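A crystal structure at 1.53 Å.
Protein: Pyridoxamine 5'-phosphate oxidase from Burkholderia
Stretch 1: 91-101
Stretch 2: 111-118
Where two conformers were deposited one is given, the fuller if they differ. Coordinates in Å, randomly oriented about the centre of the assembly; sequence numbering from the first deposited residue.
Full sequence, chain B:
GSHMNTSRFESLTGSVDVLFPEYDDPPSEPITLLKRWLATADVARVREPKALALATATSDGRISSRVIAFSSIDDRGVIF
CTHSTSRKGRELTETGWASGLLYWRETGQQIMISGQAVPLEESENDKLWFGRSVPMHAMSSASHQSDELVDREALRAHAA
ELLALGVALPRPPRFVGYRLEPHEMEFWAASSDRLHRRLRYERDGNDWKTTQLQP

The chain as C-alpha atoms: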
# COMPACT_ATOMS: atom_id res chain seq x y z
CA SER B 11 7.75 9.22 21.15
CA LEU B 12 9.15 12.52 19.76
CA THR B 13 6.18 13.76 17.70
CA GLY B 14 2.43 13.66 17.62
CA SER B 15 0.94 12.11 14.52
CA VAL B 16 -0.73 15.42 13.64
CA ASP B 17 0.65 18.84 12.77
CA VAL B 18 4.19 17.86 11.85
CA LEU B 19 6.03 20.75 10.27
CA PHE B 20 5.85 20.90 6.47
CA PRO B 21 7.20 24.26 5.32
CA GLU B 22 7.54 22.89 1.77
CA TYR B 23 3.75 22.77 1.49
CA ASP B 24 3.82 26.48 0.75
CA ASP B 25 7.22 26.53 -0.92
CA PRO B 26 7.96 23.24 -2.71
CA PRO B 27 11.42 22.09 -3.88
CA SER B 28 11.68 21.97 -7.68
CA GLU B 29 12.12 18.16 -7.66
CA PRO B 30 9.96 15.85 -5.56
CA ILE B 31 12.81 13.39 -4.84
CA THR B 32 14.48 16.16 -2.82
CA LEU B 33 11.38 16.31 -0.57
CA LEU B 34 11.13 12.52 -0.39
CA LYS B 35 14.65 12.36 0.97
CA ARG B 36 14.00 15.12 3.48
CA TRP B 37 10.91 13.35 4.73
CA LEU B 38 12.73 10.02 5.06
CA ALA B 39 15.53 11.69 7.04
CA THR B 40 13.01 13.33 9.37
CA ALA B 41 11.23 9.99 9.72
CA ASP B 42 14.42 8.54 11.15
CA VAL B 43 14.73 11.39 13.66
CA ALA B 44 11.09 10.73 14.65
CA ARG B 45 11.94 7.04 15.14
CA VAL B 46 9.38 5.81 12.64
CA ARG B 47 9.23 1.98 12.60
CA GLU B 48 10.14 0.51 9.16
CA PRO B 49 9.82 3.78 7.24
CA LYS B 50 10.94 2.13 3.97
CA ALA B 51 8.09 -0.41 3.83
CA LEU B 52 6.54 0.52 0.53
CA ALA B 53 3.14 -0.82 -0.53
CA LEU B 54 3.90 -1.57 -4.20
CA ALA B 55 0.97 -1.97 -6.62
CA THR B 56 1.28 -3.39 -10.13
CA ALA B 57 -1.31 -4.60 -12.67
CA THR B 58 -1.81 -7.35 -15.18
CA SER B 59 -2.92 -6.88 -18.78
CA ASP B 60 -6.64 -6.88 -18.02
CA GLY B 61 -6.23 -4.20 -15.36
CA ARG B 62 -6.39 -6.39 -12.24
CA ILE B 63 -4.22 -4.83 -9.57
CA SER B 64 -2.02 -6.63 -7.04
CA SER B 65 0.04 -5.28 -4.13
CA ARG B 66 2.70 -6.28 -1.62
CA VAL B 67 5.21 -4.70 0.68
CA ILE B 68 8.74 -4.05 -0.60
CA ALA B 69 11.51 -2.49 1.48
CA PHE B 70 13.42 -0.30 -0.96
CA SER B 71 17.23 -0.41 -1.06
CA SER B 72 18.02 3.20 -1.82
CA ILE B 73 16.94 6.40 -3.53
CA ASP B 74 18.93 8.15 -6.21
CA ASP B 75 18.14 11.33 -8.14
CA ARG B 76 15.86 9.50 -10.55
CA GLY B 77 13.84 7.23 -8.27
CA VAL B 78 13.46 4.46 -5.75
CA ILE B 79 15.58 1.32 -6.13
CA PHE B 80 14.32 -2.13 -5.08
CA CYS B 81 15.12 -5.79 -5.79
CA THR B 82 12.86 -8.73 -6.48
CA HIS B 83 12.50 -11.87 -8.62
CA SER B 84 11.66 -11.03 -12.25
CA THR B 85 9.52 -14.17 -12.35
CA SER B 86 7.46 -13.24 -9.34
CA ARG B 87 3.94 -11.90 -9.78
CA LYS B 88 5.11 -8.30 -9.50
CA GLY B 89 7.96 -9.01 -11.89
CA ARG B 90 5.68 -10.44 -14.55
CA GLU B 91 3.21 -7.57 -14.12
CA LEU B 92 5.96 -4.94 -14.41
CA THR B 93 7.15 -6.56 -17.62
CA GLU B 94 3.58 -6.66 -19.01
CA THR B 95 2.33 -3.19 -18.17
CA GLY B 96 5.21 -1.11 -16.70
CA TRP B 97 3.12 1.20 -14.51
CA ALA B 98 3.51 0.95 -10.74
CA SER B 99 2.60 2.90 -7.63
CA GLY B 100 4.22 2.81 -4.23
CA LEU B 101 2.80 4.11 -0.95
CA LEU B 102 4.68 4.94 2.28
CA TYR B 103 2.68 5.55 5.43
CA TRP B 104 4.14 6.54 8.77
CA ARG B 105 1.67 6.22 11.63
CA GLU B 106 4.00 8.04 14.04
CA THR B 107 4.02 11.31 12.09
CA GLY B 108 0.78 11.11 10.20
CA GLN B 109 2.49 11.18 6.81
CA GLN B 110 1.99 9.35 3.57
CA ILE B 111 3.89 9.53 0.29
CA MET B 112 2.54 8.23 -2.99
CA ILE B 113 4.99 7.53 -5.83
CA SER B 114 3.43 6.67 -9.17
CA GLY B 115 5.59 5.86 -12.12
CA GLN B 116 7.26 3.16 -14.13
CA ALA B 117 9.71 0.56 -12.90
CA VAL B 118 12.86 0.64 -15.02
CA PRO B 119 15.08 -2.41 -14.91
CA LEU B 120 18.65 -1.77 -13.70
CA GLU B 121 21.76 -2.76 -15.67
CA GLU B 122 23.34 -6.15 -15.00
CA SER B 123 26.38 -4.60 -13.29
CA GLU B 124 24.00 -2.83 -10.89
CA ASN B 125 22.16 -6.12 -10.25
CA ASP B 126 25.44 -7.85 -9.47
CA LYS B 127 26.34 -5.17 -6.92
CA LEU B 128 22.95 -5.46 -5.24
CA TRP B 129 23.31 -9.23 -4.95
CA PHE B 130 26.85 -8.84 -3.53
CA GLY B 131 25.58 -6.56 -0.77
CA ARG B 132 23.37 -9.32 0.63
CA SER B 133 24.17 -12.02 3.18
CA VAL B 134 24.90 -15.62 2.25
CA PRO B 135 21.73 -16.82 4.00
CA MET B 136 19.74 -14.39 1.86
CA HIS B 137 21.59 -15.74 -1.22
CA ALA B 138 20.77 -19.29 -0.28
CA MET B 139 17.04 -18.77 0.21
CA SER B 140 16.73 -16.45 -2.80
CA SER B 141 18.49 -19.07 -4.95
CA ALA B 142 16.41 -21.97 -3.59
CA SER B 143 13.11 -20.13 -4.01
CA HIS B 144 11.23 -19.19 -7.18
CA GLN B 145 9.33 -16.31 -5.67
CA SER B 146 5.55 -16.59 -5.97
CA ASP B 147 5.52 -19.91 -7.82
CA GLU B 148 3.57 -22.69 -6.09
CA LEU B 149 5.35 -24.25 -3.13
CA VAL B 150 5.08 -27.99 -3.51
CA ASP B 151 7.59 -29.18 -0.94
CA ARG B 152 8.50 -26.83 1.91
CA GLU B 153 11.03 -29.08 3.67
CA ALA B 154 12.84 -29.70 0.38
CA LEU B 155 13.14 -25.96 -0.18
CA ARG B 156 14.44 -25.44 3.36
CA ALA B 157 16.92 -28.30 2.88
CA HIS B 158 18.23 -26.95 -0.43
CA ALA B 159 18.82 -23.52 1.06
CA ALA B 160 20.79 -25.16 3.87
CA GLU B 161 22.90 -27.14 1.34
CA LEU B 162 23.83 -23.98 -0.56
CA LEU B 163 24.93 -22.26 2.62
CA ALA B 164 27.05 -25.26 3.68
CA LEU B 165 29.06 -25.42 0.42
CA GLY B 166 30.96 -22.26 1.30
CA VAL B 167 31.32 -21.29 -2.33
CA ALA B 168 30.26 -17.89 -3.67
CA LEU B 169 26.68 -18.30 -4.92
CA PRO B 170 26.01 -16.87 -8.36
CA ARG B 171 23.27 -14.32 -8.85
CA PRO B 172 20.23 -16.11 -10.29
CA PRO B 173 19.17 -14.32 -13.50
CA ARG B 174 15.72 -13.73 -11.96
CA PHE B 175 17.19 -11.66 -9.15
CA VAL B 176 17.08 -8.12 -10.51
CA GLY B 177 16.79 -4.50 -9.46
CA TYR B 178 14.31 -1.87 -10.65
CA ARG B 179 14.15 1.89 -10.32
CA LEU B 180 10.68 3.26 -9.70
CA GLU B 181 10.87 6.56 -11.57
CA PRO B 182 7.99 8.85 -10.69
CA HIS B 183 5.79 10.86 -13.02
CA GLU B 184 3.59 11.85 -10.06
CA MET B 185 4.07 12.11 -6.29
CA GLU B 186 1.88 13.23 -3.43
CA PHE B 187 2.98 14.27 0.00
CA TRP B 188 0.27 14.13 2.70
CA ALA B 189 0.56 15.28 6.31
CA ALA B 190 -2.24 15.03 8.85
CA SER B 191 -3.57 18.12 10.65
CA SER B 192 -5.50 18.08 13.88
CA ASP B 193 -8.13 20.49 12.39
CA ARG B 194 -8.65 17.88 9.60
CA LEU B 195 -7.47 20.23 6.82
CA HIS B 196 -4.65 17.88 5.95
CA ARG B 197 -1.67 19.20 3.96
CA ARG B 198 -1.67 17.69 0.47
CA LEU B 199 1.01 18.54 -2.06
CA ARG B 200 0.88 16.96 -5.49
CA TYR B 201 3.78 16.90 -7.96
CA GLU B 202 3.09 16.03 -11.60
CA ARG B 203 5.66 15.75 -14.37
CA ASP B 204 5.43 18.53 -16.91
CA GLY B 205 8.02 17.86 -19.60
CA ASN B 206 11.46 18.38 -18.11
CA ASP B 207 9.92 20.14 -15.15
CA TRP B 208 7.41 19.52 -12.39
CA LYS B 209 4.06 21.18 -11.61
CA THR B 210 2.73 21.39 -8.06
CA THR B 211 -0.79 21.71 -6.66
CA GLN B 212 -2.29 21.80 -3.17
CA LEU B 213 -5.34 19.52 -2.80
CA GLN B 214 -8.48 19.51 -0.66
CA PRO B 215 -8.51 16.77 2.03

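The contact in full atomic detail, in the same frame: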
# COMPACT_ATOMS: atom_id res chain seq x y z
N GLU B 91 4.12 -8.70 -13.86
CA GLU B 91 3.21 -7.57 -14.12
C GLU B 91 3.98 -6.33 -14.60
O GLU B 91 3.53 -5.63 -15.52
CB GLU B 91 2.32 -7.29 -12.89
CG GLU B 91 1.26 -8.41 -12.72
CD GLU B 91 0.30 -8.30 -11.54
OE1 GLU B 91 0.32 -7.29 -10.82
OE2 GLU B 91 -0.50 -9.26 -11.36
N LEU B 92 5.12 -6.04 -13.97
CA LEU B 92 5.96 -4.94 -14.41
C LEU B 92 6.40 -5.10 -15.85
O LEU B 92 6.43 -4.14 -16.60
CB LEU B 92 7.19 -4.82 -13.52
CG LEU B 92 6.86 -4.25 -12.14
CD1 LEU B 92 8.06 -4.34 -11.20
CD2 LEU B 92 6.40 -2.81 -12.26
N THR B 93 6.75 -6.31 -16.24
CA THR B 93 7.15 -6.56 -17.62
C THR B 93 5.98 -6.34 -18.58
O THR B 93 6.18 -5.81 -19.69
CB THR B 93 7.63 -8.00 -17.80
OG1 THR B 93 8.74 -8.23 -16.93
CG2 THR B 93 8.06 -8.25 -19.24
N GLU B 94 4.78 -6.76 -18.17
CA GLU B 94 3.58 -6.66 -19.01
C GLU B 94 3.12 -5.23 -19.22
O GLU B 94 2.80 -4.82 -20.33
CB GLU B 94 2.40 -7.40 -18.39
CG GLU B 94 2.50 -8.89 -18.42
CD GLU B 94 1.34 -9.63 -17.74
OE1 GLU B 94 1.30 -10.89 -17.91
OE2 GLU B 94 0.49 -9.01 -17.05
N THR B 95 3.05 -4.46 -18.13
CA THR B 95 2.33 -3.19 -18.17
C THR B 95 3.17 -1.97 -17.74
O THR B 95 2.77 -0.83 -18.02
CB THR B 95 1.09 -3.21 -17.27
OG1 THR B 95 1.49 -3.54 -15.92
CG2 THR B 95 0.06 -4.20 -17.77
N GLY B 96 4.28 -2.19 -17.05
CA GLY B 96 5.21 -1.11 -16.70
C GLY B 96 4.82 -0.18 -15.55
O GLY B 96 5.68 0.18 -14.72
N TRP B 97 3.57 0.25 -15.52
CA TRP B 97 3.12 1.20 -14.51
C TRP B 97 3.17 0.57 -13.11
O TRP B 97 2.88 -0.63 -12.92
CB TRP B 97 1.70 1.67 -14.80
CG TRP B 97 1.42 2.31 -16.13
CD1 TRP B 97 0.64 1.78 -17.12
CD2 TRP B 97 1.87 3.59 -16.62
NE1 TRP B 97 0.57 2.65 -18.18
CE2 TRP B 97 1.32 3.76 -17.91
CE3 TRP B 97 2.68 4.61 -16.10
CZ2 TRP B 97 1.55 4.91 -18.69
CZ3 TRP B 97 2.91 5.76 -16.88
CH2 TRP B 97 2.36 5.88 -18.17
N ALA B 98 3.55 1.38 -12.13
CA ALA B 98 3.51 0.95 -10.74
C ALA B 98 3.24 2.14 -9.84
O ALA B 98 3.49 3.30 -10.20
CB ALA B 98 4.79 0.30 -10.33
N SER B 99 2.80 1.84 -8.62
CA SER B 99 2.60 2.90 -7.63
C SER B 99 3.07 2.37 -6.30
O SER B 99 2.80 1.23 -5.97
CB SER B 99 1.12 3.27 -7.55
OG SER B 99 0.92 4.31 -6.61
N GLY B 100 3.77 3.20 -5.55
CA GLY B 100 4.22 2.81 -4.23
C GLY B 100 3.69 3.77 -3.19
O GLY B 100 3.61 4.95 -3.45
N LEU B 101 3.33 3.26 -2.01
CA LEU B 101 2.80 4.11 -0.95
C LEU B 101 3.59 3.88 0.32
O LEU B 101 3.75 2.74 0.77
CB LEU B 101 1.31 3.78 -0.71
CG LEU B 101 0.60 4.68 0.31
CD1 LEU B 101 0.49 6.09 -0.26
CD2 LEU B 101 -0.79 4.12 0.66
N ILE B 111 3.31 9.11 1.55
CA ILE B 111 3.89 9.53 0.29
C ILE B 111 3.50 8.54 -0.77
O ILE B 111 3.70 7.34 -0.63
CB ILE B 111 5.44 9.62 0.33
CG1 ILE B 111 5.91 10.45 1.53
CG2 ILE B 111 5.95 10.22 -0.97
CD1 ILE B 111 7.47 10.50 1.66
N MET B 112 2.95 9.05 -1.86
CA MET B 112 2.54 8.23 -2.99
C MET B 112 3.50 8.50 -4.13
O MET B 112 3.74 9.65 -4.45
CB MET B 112 1.16 8.61 -3.47
CG MET B 112 0.72 7.79 -4.65
SD MET B 112 -0.70 8.41 -5.55
CE MET B 112 0.10 9.69 -6.54
N ILE B 113 4.03 7.43 -4.73
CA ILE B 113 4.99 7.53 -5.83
C ILE B 113 4.41 6.72 -6.97
O ILE B 113 4.31 5.51 -6.89
CB ILE B 113 6.35 6.94 -5.40
CG1 ILE B 113 6.80 7.60 -4.09
CG2 ILE B 113 7.44 7.11 -6.47
CD1 ILE B 113 7.86 6.83 -3.32
N SER B 114 3.97 7.38 -8.03
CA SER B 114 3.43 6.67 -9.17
C SER B 114 4.32 6.88 -10.37
O SER B 114 4.71 8.00 -10.67
CB SER B 114 2.01 7.14 -9.47
OG SER B 114 1.12 6.63 -8.51
N GLY B 115 4.65 5.78 -11.04
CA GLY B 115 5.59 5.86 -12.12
C GLY B 115 5.71 4.58 -12.90
O GLY B 115 4.75 3.82 -13.04
N GLN B 116 6.89 4.39 -13.47
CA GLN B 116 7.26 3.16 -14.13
C GLN B 116 8.51 2.57 -13.49
O GLN B 116 9.38 3.29 -13.02
CB GLN B 116 7.52 3.45 -15.60
CG GLN B 116 6.25 3.76 -16.38
CD GLN B 116 6.54 4.10 -17.82
OE1 GLN B 116 6.90 3.22 -18.63
NE2 GLN B 116 6.42 5.38 -18.16
N ALA B 117 8.56 1.24 -13.45
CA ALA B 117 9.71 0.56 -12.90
C ALA B 117 10.68 0.25 -14.02
O ALA B 117 10.35 -0.45 -14.95
CB ALA B 117 9.27 -0.72 -12.23
N VAL B 118 11.87 0.82 -13.95
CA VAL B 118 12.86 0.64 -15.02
C VAL B 118 13.89 -0.38 -14.57
O VAL B 118 14.51 -0.23 -13.52
CB VAL B 118 13.55 1.97 -15.32
CG1 VAL B 118 14.63 1.80 -16.41
CG2 VAL B 118 12.50 3.00 -15.76

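The two stretches meet as neighbouring antiparallel strands, 97-101 and 111-118, whose axes approach to 4.6 Å with an angle of 167° between their directions. Together they bury 542 Å², and the residues that cover the most of it, Ala117, Gln116 and Leu101, lie towards the two ends of the pairing.

Ala117 closes the end at which stretch 1 passes from helix to strand. Its CB points toward the other stretch and packs 3.6 Å from Leu92 CD2, so that a residue of the last helical turns rests against the strand; the small methyl group fits this close approach. The backbone of Ala117 adds a weak hydrogen bond, its N lying 3.3 Å from Gly96 O. Gly96 is the first residue to leave the helix and does so with a positive phi of 77°, a conformation that favours glycine.

Gln116 pairs with Trp97, CA to CA 4.6 Å, in a non-hydrogen-bonded position. Although the Trp97 CA-to-CB bond points away overall, the m rotamer brings the indole back, and Gln116 CG comes within 3.7 Å of Trp97 CE3. Part of the Gln116 side chain, CG and CD, lies over one face of the six-membered ring of Trp97, while Gln116 itself remains exposed, a setting that suits a long polar side chain.

Between the ends, the backbone carries the contact. Ala98 and Gly115 exchange two hydrogen bonds, Ala98 N to Gly115 O and Gly115 N to Ala98 O, both 2.9 Å. Two residues on, Gly100 N donates to Ile113 O at 2.7 Å and Ile113 N to Gly100 O at 2.8 Å. The non-hydrogen-bonded pairs contribute CA-H...O contacts, the shortest from Ser99 CA to Ile113 O at 3.2 Å. Both hydrogen-bonded pairs include a glycine, so on the face bearing Ala98 and Ile113 neither side chain has a partner side chain directly across from it.

The other face carries Ser99, Ser114, Leu101 and Met112. Ser99 OG and Ser114 OG are 3.0 Å apart, within hydrogen-bonding distance across the closest-paired CA atoms (4.2 Å); both hydroxyls are also satisfied elsewhere in the structure, which makes these small polar residues tolerable in a buried position. Beside them, Leu101 adopts the t,p rotamer, which brings its end nearer the opposing strand and places CD1 4.1 Å from Met112 CB. The end of the Met112 side chain leads away, so the apolar contact is made near its base.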